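Local coordinates for agmatinase (Burkholderia thailandensis, PDB 4DZ4), which probably hydrolyses agmatine to putrescine and urea, as a two-manganese enzyme of the arginase family, at the interface of chains A and B and the interface of chains A and C. Coordinates in Å, arbitrary orientation; residue numbers count along the deposited sequence, not the author numbering. Chains: chain A/B/C, Agmatinase.

Contact 1: the interface of chains A and B. Residues chain A 42, 105; chain B 10-12, 16, 25-27.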
ATOM      1  N   ARG A  42      -0.061  -2.464 -36.161  1.00 15.55           N
ATOM      2  CA  ARG A  42      -1.350  -2.980 -36.551  1.00 16.81           C
ATOM      3  C   ARG A  42      -1.325  -3.649 -37.903  1.00 18.08           C
ATOM      4  O   ARG A  42      -2.375  -4.036 -38.435  1.00 18.32           O
ATOM      5  CB  ARG A  42      -2.384  -1.893 -36.447  1.00 16.69           C
ATOM      6  CG  ARG A  42      -2.559  -1.589 -34.971  1.00 16.58           C
ATOM      7  CD  ARG A  42      -3.912  -1.041 -34.760  1.00 16.15           C
ATOM      8  NE  ARG A  42      -4.138  -0.721 -33.351  1.00 14.71           N
ATOM      9  CZ  ARG A  42      -5.253  -0.132 -32.969  1.00 15.04           C
ATOM     10  NH1 ARG A  42      -6.175   0.128 -33.910  1.00 15.63           N
ATOM     11  NH2 ARG A  42      -5.472   0.158 -31.694  1.00 14.42           N
ATOM     12  N   TRP A 105     -10.457  -0.064 -28.936  1.00 14.87           N
ATOM     13  CA  TRP A 105     -11.123   1.169 -28.508  1.00 16.04           C
ATOM     14  C   TRP A 105     -12.605   0.941 -28.469  1.00 16.90           C
ATOM     15  O   TRP A 105     -13.146   0.198 -29.289  1.00 17.27           O
ATOM     16  CB  TRP A 105     -10.799   2.345 -29.445  1.00 17.40           C
ATOM     17  CG  TRP A 105     -11.382   3.652 -28.954  1.00 18.23           C
ATOM     18  CD1 TRP A 105     -10.795   4.570 -28.074  1.00 18.36           C
ATOM     19  CD2 TRP A 105     -12.709   4.204 -29.258  1.00 19.88           C
ATOM     20  NE1 TRP A 105     -11.639   5.628 -27.834  1.00 19.28           N
ATOM     21  CE2 TRP A 105     -12.807   5.471 -28.513  1.00 20.36           C
ATOM     22  CE3 TRP A 105     -13.784   3.789 -30.033  1.00 20.57           C
ATOM     23  CZ2 TRP A 105     -13.944   6.271 -28.574  1.00 21.64           C
ATOM     24  CZ3 TRP A 105     -14.922   4.599 -30.081  1.00 22.23           C
ATOM     25  CH2 TRP A 105     -14.998   5.810 -29.360  1.00 22.37           C
TER
ATOM     26  N   TYR B  10      -8.811   6.290 -33.268  1.00 24.64           N
ATOM     27  CA  TYR B  10      -9.316   6.140 -31.921  1.00 25.10           C
ATOM     28  C   TYR B  10      -8.391   5.171 -31.218  1.00 23.16           C
ATOM     29  O   TYR B  10      -8.426   3.978 -31.497  1.00 21.66           O
ATOM     30  CB  TYR B  10     -10.751   5.601 -31.946  1.00 26.78           C
ATOM     31  CG  TYR B  10     -11.754   6.632 -32.401  1.00 29.52           C
ATOM     32  CD1 TYR B  10     -12.250   7.580 -31.511  1.00 32.48           C
ATOM     33  CD2 TYR B  10     -12.201   6.666 -33.705  1.00 30.35           C
ATOM     34  CE1 TYR B  10     -13.158   8.547 -31.913  1.00 35.50           C
ATOM     35  CE2 TYR B  10     -13.117   7.635 -34.122  1.00 32.74           C
ATOM     36  CZ  TYR B  10     -13.581   8.571 -33.220  1.00 35.21           C
ATOM     37  OH  TYR B  10     -14.496   9.537 -33.597  1.00 39.09           O
ATOM     38  N   GLY B  11      -7.547   5.695 -30.327  1.00 15.27           N
ATOM     39  CA  GLY B  11      -6.684   4.834 -29.519  1.00 14.83           C
ATOM     40  C   GLY B  11      -5.304   4.607 -30.108  1.00 14.42           C
ATOM     41  O   GLY B  11      -5.144   4.503 -31.330  1.00 15.02           O
ATOM     42  N   ASP B  12      -4.306   4.534 -29.235  1.00 13.57           N
ATOM     43  CA  ASP B  12      -2.939   4.114 -29.592  1.00 13.21           C
ATOM     44  C   ASP B  12      -2.287   5.062 -30.588  1.00 13.36           C
ATOM     45  O   ASP B  12      -1.551   4.644 -31.467  1.00 13.35           O
ATOM     46  CB  ASP B  12      -2.935   2.664 -30.113  1.00 13.60           C
ATOM     47  CG  ASP B  12      -3.331   1.682 -29.044  1.00 13.49           C
ATOM     48  OD1 ASP B  12      -2.810   1.827 -27.929  1.00 13.04           O
ATOM     49  OD2 ASP B  12      -4.125   0.764 -29.335  1.00 13.95           O
ATOM     50  N   ARG B  16       0.364   4.938 -34.030  1.00 14.97           N
ATOM     51  CA  ARG B  16      -0.479   4.987 -35.231  1.00 15.90           C
ATOM     52  C   ARG B  16      -0.408   6.324 -35.990  1.00 17.07           C
ATOM     53  O   ARG B  16      -0.575   6.359 -37.227  1.00 17.92           O
ATOM     54  CB  ARG B  16      -1.948   4.689 -34.885  1.00 15.95           C
ATOM     55  CG  ARG B  16      -2.226   3.277 -34.370  1.00 15.82           C
ATOM     56  CD  ARG B  16      -3.687   3.159 -33.925  1.00 16.10           C
ATOM     57  NE  ARG B  16      -4.601   3.188 -35.066  1.00 16.68           N
ATOM     58  CZ  ARG B  16      -5.917   3.430 -35.005  1.00 17.21           C
ATOM     59  NH1 ARG B  16      -6.511   3.690 -33.841  1.00 17.00           N
ATOM     60  NH2 ARG B  16      -6.654   3.394 -36.119  1.00 17.81           N
ATOM     61  N   ILE B  25      -7.721  10.784 -30.185  1.00 18.99           N
ATOM     62  CA  ILE B  25      -8.582  10.318 -29.104  1.00 18.60           C
ATOM     63  C   ILE B  25      -7.994   9.084 -28.395  1.00 17.04           C
ATOM     64  O   ILE B  25      -7.530   8.156 -29.048  1.00 16.16           O
ATOM     65  CB  ILE B  25      -9.974   9.961 -29.670  1.00 20.48           C
ATOM     66  CG1 ILE B  25     -10.633  11.188 -30.325  1.00 22.23           C
ATOM     67  CG2 ILE B  25     -10.861   9.360 -28.588  1.00 21.32           C
ATOM     68  CD1 ILE B  25     -10.866  12.343 -29.368  1.00 23.58           C
ATOM     69  N   GLU B  26      -8.013   9.090 -27.057  1.00 15.96           N
ATOM     70  CA  GLU B  26      -7.665   7.895 -26.275  1.00 15.44           C
ATOM     71  C   GLU B  26      -8.699   7.643 -25.178  1.00 15.21           C
ATOM     72  O   GLU B  26      -9.269   8.588 -24.645  1.00 15.84           O
ATOM     73  CB  GLU B  26      -6.296   8.077 -25.576  1.00 15.34           C
ATOM     74  CG  GLU B  26      -5.163   8.394 -26.541  1.00 15.18           C
ATOM     75  CD  GLU B  26      -4.459   7.162 -27.099  1.00 15.39           C
ATOM     76  OE1 GLU B  26      -4.898   6.006 -26.864  1.00 15.36           O
ATOM     77  OE2 GLU B  26      -3.444   7.360 -27.805  1.00 15.70           O
ATOM     78  N   ASN B  27      -8.958   6.380 -24.852  1.00 14.82           N
ATOM     79  CA  ASN B  27      -9.495   6.058 -23.527  1.00 14.69           C
ATOM     80  C   ASN B  27      -8.362   6.270 -22.519  1.00 13.72           C
ATOM     81  O   ASN B  27      -7.266   5.748 -22.690  1.00 13.26           O
ATOM     82  CB  ASN B  27     -10.053   4.634 -23.484  1.00 14.89           C
ATOM     83  CG  ASN B  27     -11.429   4.531 -24.143  1.00 16.20           C
ATOM     84  OD1 ASN B  27     -12.164   5.529 -24.262  1.00 16.42           O
ATOM     85  ND2 ASN B  27     -11.788   3.324 -24.572  1.00 16.55           N
TER
HETATM   86  O   HOH W   1      -8.210   1.355 -32.273  1.00 23.54           O
HETATM   87  O   HOH W   2     -12.170   7.835 -25.738  1.00 24.06           O

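Contact 2: the interface of chains A and B. Residues chain A 55, 67, 105-106, 108; chain B 27, 29.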
ATOM      1  N   PRO A  55      -9.983  -3.038 -22.542  1.00 11.90           N
ATOM      2  CA  PRO A  55      -9.879  -2.452 -21.189  1.00 11.78           C
ATOM      3  C   PRO A  55     -11.273  -2.161 -20.591  1.00 12.03           C
ATOM      4  O   PRO A  55     -11.633  -1.002 -20.323  1.00 12.68           O
ATOM      5  CB  PRO A  55      -9.076  -1.176 -21.443  1.00 11.63           C
ATOM      6  CG  PRO A  55      -9.515  -0.766 -22.839  1.00 12.02           C
ATOM      7  CD  PRO A  55      -9.613  -2.071 -23.597  1.00 11.80           C
ATOM      8  N   ARG A  67     -10.341  -2.467 -15.998  1.00 10.73           N
ATOM      9  CA  ARG A  67     -10.101  -1.657 -17.202  1.00 10.89           C
ATOM     10  C   ARG A  67      -8.595  -1.395 -17.364  1.00 10.95           C
ATOM     11  O   ARG A  67      -8.141  -1.144 -18.463  1.00 11.23           O
ATOM     12  CB  ARG A  67     -10.862  -0.334 -17.203  1.00 10.97           C
ATOM     13  CG  ARG A  67     -10.461   0.610 -16.067  1.00 11.27           C
ATOM     14  CD  ARG A  67     -11.214   1.921 -16.147  1.00 11.99           C
ATOM     15  NE  ARG A  67     -12.661   1.740 -15.947  1.00 11.82           N
ATOM     16  CZ  ARG A  67     -13.564   2.712 -15.973  1.00 12.44           C
ATOM     17  NH1 ARG A  67     -13.214   3.977 -16.155  1.00 12.64           N
ATOM     18  NH2 ARG A  67     -14.848   2.419 -15.790  1.00 12.92           N
ATOM     19  N   TRP A 105     -10.457  -0.064 -28.936  1.00 14.87           N
ATOM     20  CA  TRP A 105     -11.123   1.169 -28.508  1.00 16.04           C
ATOM     21  C   TRP A 105     -12.605   0.941 -28.469  1.00 16.90           C
ATOM     22  O   TRP A 105     -13.146   0.198 -29.289  1.00 17.27           O
ATOM     23  CB  TRP A 105     -10.799   2.345 -29.445  1.00 17.40           C
ATOM     24  CG  TRP A 105     -11.382   3.652 -28.954  1.00 18.23           C
ATOM     25  CD1 TRP A 105     -10.795   4.570 -28.074  1.00 18.36           C
ATOM     26  CD2 TRP A 105     -12.709   4.204 -29.258  1.00 19.88           C
ATOM     27  NE1 TRP A 105     -11.639   5.628 -27.834  1.00 19.28           N
ATOM     28  CE2 TRP A 105     -12.807   5.471 -28.513  1.00 20.36           C
ATOM     29  CE3 TRP A 105     -13.784   3.789 -30.033  1.00 20.57           C
ATOM     30  CZ2 TRP A 105     -13.944   6.271 -28.574  1.00 21.64           C
ATOM     31  CZ3 TRP A 105     -14.922   4.599 -30.081  1.00 22.23           C
ATOM     32  CH2 TRP A 105     -14.998   5.810 -29.360  1.00 22.37           C
ATOM     33  N   PHE A 106     -13.284   1.561 -27.509  1.00 17.03           N
ATOM     34  CA  PHE A 106     -14.733   1.563 -27.459  1.00 17.88           C
ATOM     35  C   PHE A 106     -15.174   2.833 -26.735  1.00 18.80           C
ATOM     36  O   PHE A 106     -14.396   3.435 -25.996  1.00 17.50           O
ATOM     37  CB  PHE A 106     -15.293   0.284 -26.835  1.00 17.66           C
ATOM     38  CG  PHE A 106     -14.792   0.009 -25.450  1.00 16.71           C
ATOM     39  CD1 PHE A 106     -15.318   0.692 -24.373  1.00 16.95           C
ATOM     40  CD2 PHE A 106     -13.793  -0.959 -25.225  1.00 16.36           C
ATOM     41  CE1 PHE A 106     -14.875   0.433 -23.069  1.00 16.58           C
ATOM     42  CE2 PHE A 106     -13.358  -1.226 -23.938  1.00 16.11           C
ATOM     43  CZ  PHE A 106     -13.897  -0.523 -22.866  1.00 16.17           C
ATOM     44  N   ALA A 108     -17.073   3.992 -24.008  1.00 19.12           N
ATOM     45  CA  ALA A 108     -17.648   3.508 -22.754  1.00 18.89           C
ATOM     46  C   ALA A 108     -18.944   4.203 -22.383  1.00 19.33           C
ATOM     47  O   ALA A 108     -19.731   3.657 -21.628  1.00 19.50           O
ATOM     48  CB  ALA A 108     -16.645   3.681 -21.618  1.00 17.75           C
TER
ATOM     49  N   ASN B  27      -8.958   6.380 -24.852  1.00 14.82           N
ATOM     50  CA  ASN B  27      -9.495   6.058 -23.527  1.00 14.69           C
ATOM     51  C   ASN B  27      -8.362   6.270 -22.519  1.00 13.72           C
ATOM     52  O   ASN B  27      -7.266   5.748 -22.690  1.00 13.26           O
ATOM     53  CB  ASN B  27     -10.053   4.634 -23.484  1.00 14.89           C
ATOM     54  CG  ASN B  27     -11.429   4.531 -24.143  1.00 16.20           C
ATOM     55  OD1 ASN B  27     -12.164   5.529 -24.262  1.00 16.42           O
ATOM     56  ND2 ASN B  27     -11.788   3.324 -24.572  1.00 16.55           N
ATOM     57  N   TYR B  29      -7.603   5.330 -19.645  1.00 12.08           N
ATOM     58  CA  TYR B  29      -7.203   4.101 -18.933  1.00 11.89           C
ATOM     59  C   TYR B  29      -6.624   3.016 -19.852  1.00 11.63           C
ATOM     60  O   TYR B  29      -6.398   1.910 -19.406  1.00 11.90           O
ATOM     61  CB  TYR B  29      -8.420   3.505 -18.177  1.00 12.01           C
ATOM     62  CG  TYR B  29      -9.703   3.500 -19.008  1.00 12.54           C
ATOM     63  CD1 TYR B  29      -9.998   2.439 -19.883  1.00 12.73           C
ATOM     64  CD2 TYR B  29     -10.622   4.542 -18.900  1.00 12.97           C
ATOM     65  CE1 TYR B  29     -11.178   2.424 -20.624  1.00 13.56           C
ATOM     66  CE2 TYR B  29     -11.794   4.558 -19.637  1.00 13.72           C
ATOM     67  CZ  TYR B  29     -12.068   3.505 -20.504  1.00 14.00           C
ATOM     68  OH  TYR B  29     -13.225   3.521 -21.244  1.00 15.18           O
TER
HETATM   69  O   HOH W   3      -5.075  -0.866 -19.491  1.00 12.90           O
HETATM   70  O   HOH W   4     -14.900   5.819 -24.035  1.00 20.49           O
HETATM   71  O   HOH W   5     -12.170   7.835 -25.738  1.00 24.06           O

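Contact 3: the interface of chains A and C. Residues chain A 79, 268, 272, 303-304, 307; chain C 261-264.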
ATOM      1  N   GLN A  79      10.127  -9.273 -17.207  1.00 10.12           N
ATOM      2  CA  GLN A  79      11.127 -10.325 -16.927  1.00 10.67           C
ATOM      3  C   GLN A  79      10.979 -11.500 -17.888  1.00 11.04           C
ATOM      4  O   GLN A  79      11.976 -12.125 -18.240  1.00 11.04           O
ATOM      5  CB  GLN A  79      10.946 -10.858 -15.528  1.00 10.74           C
ATOM      6  CG  GLN A  79      11.295  -9.851 -14.471  1.00 10.86           C
ATOM      7  CD  GLN A  79      11.058 -10.453 -13.120  1.00 10.90           C
ATOM      8  OE1 GLN A  79      11.916 -11.177 -12.594  1.00 11.66           O
ATOM      9  NE2 GLN A  79       9.868 -10.209 -12.573  1.00 10.10           N
ATOM     10  N   SER A 268      -0.263 -20.474  -8.570  1.00  9.95           N
ATOM     11  CA  SER A 268       0.247 -20.271  -9.941  1.00 10.68           C
ATOM     12  C   SER A 268       1.011 -21.510 -10.415  1.00 10.58           C
ATOM     13  O   SER A 268       0.973 -21.805 -11.606  1.00 10.99           O
ATOM     14  CB  SER A 268       1.108 -19.006 -10.046  1.00 10.69           C
ATOM     15  OG  SER A 268       2.139 -19.035  -9.095  1.00 11.66           O
ATOM     16  N   LEU A 272       0.014 -23.057 -13.995  1.00 11.17           N
ATOM     17  CA  LEU A 272       1.019 -23.101 -15.079  1.00 11.37           C
ATOM     18  C   LEU A 272       1.384 -24.528 -15.476  1.00 11.90           C
ATOM     19  O   LEU A 272       1.582 -24.818 -16.659  1.00 11.94           O
ATOM     20  CB  LEU A 272       2.252 -22.279 -14.714  1.00 11.59           C
ATOM     21  CG  LEU A 272       1.908 -20.808 -14.452  1.00 11.00           C
ATOM     22  CD1 LEU A 272       3.129 -20.127 -13.827  1.00 11.41           C
ATOM     23  CD2 LEU A 272       1.414 -20.103 -15.737  1.00 11.16           C
ATOM     24  N   ILE A 303       1.833 -10.443 -12.776  1.00  8.29           N
ATOM     25  CA  ILE A 303       2.958 -11.333 -13.122  1.00  8.51           C
ATOM     26  C   ILE A 303       2.447 -12.742 -13.426  1.00  8.38           C
ATOM     27  O   ILE A 303       2.797 -13.327 -14.452  1.00  8.65           O
ATOM     28  CB  ILE A 303       4.014 -11.351 -12.006  1.00  8.54           C
ATOM     29  CG1 ILE A 303       4.709  -9.974 -11.960  1.00  9.05           C
ATOM     30  CG2 ILE A 303       5.061 -12.438 -12.260  1.00  9.12           C
ATOM     31  CD1 ILE A 303       5.615  -9.768 -10.741  1.00  9.39           C
ATOM     32  N   ALA A 304       1.571 -13.257 -12.572  1.00  8.12           N
ATOM     33  CA  ALA A 304       0.986 -14.592 -12.855  1.00  8.54           C
ATOM     34  C   ALA A 304       0.231 -14.591 -14.190  1.00  8.81           C
ATOM     35  O   ALA A 304       0.368 -15.555 -14.987  1.00  8.86           O
ATOM     36  CB  ALA A 304       0.086 -15.045 -11.695  1.00  8.49           C
ATOM     37  N   HIS A 307       2.646 -14.658 -17.062  1.00  9.50           N
ATOM     38  CA  HIS A 307       3.182 -16.031 -17.205  1.00  9.63           C
ATOM     39  C   HIS A 307       2.216 -16.918 -17.968  1.00  9.76           C
ATOM     40  O   HIS A 307       2.640 -17.682 -18.849  1.00  9.94           O
ATOM     41  CB  HIS A 307       3.464 -16.656 -15.826  1.00  9.91           C
ATOM     42  CG  HIS A 307       4.848 -16.356 -15.269  1.00 10.18           C
ATOM     43  ND1 HIS A 307       5.885 -17.224 -15.383  1.00 10.53           N
ATOM     44  CD2 HIS A 307       5.318 -15.281 -14.526  1.00 10.16           C
ATOM     45  CE1 HIS A 307       6.959 -16.728 -14.737  1.00 10.80           C
ATOM     46  NE2 HIS A 307       6.612 -15.531 -14.212  1.00  9.95           N
TER
ATOM     47  N   PRO C 261      10.630 -11.193  -9.236  1.00  9.63           N
ATOM     48  CA  PRO C 261       9.656 -12.250  -8.892  1.00  9.39           C
ATOM     49  C   PRO C 261       9.286 -13.137 -10.070  1.00  9.55           C
ATOM     50  O   PRO C 261       9.035 -12.624 -11.176  1.00 10.01           O
ATOM     51  CB  PRO C 261       8.425 -11.452  -8.436  1.00  9.35           C
ATOM     52  CG  PRO C 261       8.536 -10.140  -9.182  1.00  9.59           C
ATOM     53  CD  PRO C 261      10.030  -9.845  -9.126  1.00  9.51           C
ATOM     54  N   VAL C 262       9.275 -14.455  -9.845  1.00  8.89           N
ATOM     55  CA  VAL C 262       8.921 -15.412 -10.902  1.00  9.07           C
ATOM     56  C   VAL C 262       7.805 -16.342 -10.373  1.00  9.06           C
ATOM     57  O   VAL C 262       7.961 -16.987  -9.322  1.00  8.49           O
ATOM     58  CB  VAL C 262      10.155 -16.261 -11.332  1.00  9.27           C
ATOM     59  CG1 VAL C 262       9.791 -17.176 -12.495  1.00  9.50           C
ATOM     60  CG2 VAL C 262      11.333 -15.369 -11.707  1.00  9.57           C
ATOM     61  N   ALA C 263       6.679 -16.406 -11.085  1.00  9.49           N
ATOM     62  CA  ALA C 263       5.548 -17.241 -10.661  1.00  9.72           C
ATOM     63  C   ALA C 263       5.926 -18.727 -10.579  1.00  9.88           C
ATOM     64  O   ALA C 263       6.809 -19.201 -11.323  1.00 10.14           O
ATOM     65  CB  ALA C 263       4.368 -17.085 -11.630  1.00  9.95           C
ATOM     66  N   GLY C 264       5.247 -19.444  -9.682  1.00  9.77           N
ATOM     67  CA  GLY C 264       5.308 -20.924  -9.654  1.00 10.02           C
ATOM     68  C   GLY C 264       6.315 -21.443  -8.645  1.00  9.95           C
ATOM     69  O   GLY C 264       6.771 -22.593  -8.760  1.00 10.92           O
TER
HETATM   70  O   HOH W   6       8.452 -13.233 -14.062  1.00  9.72           O

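Contact 1: the interface of chains A and B
A:Arg42 reaches across to B:Asp12 in a salt bridge, its NH2 lying 2.8 Å from the carboxylate oxygen OD2. The bond uses the anti lone pair of OD2, with the guanidinium and carboxylate planes 80° apart, which rules out a flat two-pronged pair. The A:Arg42 chain is extended from CG to NE, a length that suits arginine to this reach. Over one guanidinium face lies CD of B:Arg16, while A:Arg42 NH1 stands 3.4 Å above the centre of the B:Arg16 guanidinium, the planes 15° apart; B:Asp12 may offset some of the repulsion. A water takes both NH1 and NH2 of A:Arg42 and passes the link to the carbonyl O of B:Tyr10. The broad, flat A:Trp105 indole is held between two residues: B:Tyr10 CB sits 3.7 Å from the centroid of the five-membered ring, and the B:Asn27 amide covers the opposite face near the rim, its plane 18° from the indole, with ND2 over CD1. A second water joins NE1 to B:Asn27 OD1. In the second shell, B:Arg16 NH1 donates to the carbonyl O of B:Gly11, and B:Asp12 N to B:Glu26 OE1. The patch joins two loop residues of chain A to the N-terminal segment of chain B, including its short helix 13-16.

Contact 2: the interface of chains A and B
The backbone of A:Phe106 is extended (phi -153°, psi 156°) and presents its carbonyl O to the side chain of B:Asn27. The amide ND2 donates to this O at 3.0 Å, in the carbonyl plane and nearly straight. The acceptor also lies close to the amide plane, which sets the rotation of the B:Asn27 head. An asparagine suits this place because its other end can accept: OD1 takes a water that also bonds the backbone N of A:Ala108 and the O of A:Phe106.

B:Tyr29 extends from chain B against A:Pro55, A:Arg67 and A:Ala108. With CG between the backbone N and the carbonyl carbon (chi1 44°), its ring is laid back over CB of B:Asn27, while the other face meets CD of A:Arg67, 4.0 Å from the centroid. The A:Arg67 chain bends at chi3, which brings NH1 back above the CD2-CE2 rim on the face that CD covers. The long aliphatic part of arginine thus gives an apolar cover. The carbonyl O of A:Pro55 comes to the CD1-CE1 edge, 3.5 Å from CE1, on the A:Arg67 side of the ring. At the tip, the phenol OH touches CB of A:Ala108, whose small methyl admits it. A water joins the carbonyl O atoms of A:Arg67 and B:Tyr29. Together these contacts fit the N-terminal segment of chain B onto chain A and would contribute to subunit association, if the six-copy assembly is the biological one.

Contact 3: the interface of chains A and C
The carbonyl O of C:Pro261 is gripped from chain A by the amide of A:Gln79 and by a water. NE2 of A:Gln79 donates at 2.9 Å, but the bond is bent, 131° at the hydrogen, and the acceptor stands 35° out of the amide plane. The extended chain of A:Gln79 carries the amide out to this backbone oxygen, a reach that suits glutamine. The water lies 3.0 Å from the same O and continues to NE2 of A:His307.

On the apolar side, CD1 of A:Ile303 presses end-on against CG of the C:Pro261 ring at 3.3 Å, a tight contact between a branched chain and a compact ring. The A:His307 imidazole is the broad surface of the patch. CB of C:Ala263 rests on one face, 3.7 Å from the ring centroid, nearer the CD2 rim, and a small methyl suits so close a seat. CE1 meets CG1 of C:Val262 at 3.6 Å; with CG1 anti to the backbone N (chi1 -176°), this branch points at the CE1 edge of the imidazole. Beyond the methyl, CD1 of A:Leu272 adds a looser contact to C:Ala263. A:Ser268 OG receives a weak hydrogen bond from the backbone N of C:Gly264.

The interface, not an exact two-fold, may help hold the six-copy assembly together if that is the biological form. In it the chain C loop 261-264 packs on the helical surface of chain A: helix 300-322 (A:Ile303, A:Ala304, A:His307), helix 268-276 (A:Ser268, A:Leu272) and the loop of A:Gln79.

Contacts 1 and 2 are neighbouring parts of one A-B interface, their C-alpha centres about 9 Å apart, and they share A:Trp105 and B:Asn27. They therefore form a continuous surface along the N-terminal segment of chain B, repeated with the chains exchanged by the two-fold. Contact 3 joins chain A to chain C, its C-alpha centre about 29 Å from that of contact 1 and about 26 Å from that of contact 2, with no residue in common. Chain A thus uses separate surfaces for chains B and C, which would let it be held from more than one side in the deposited assembly of six copies.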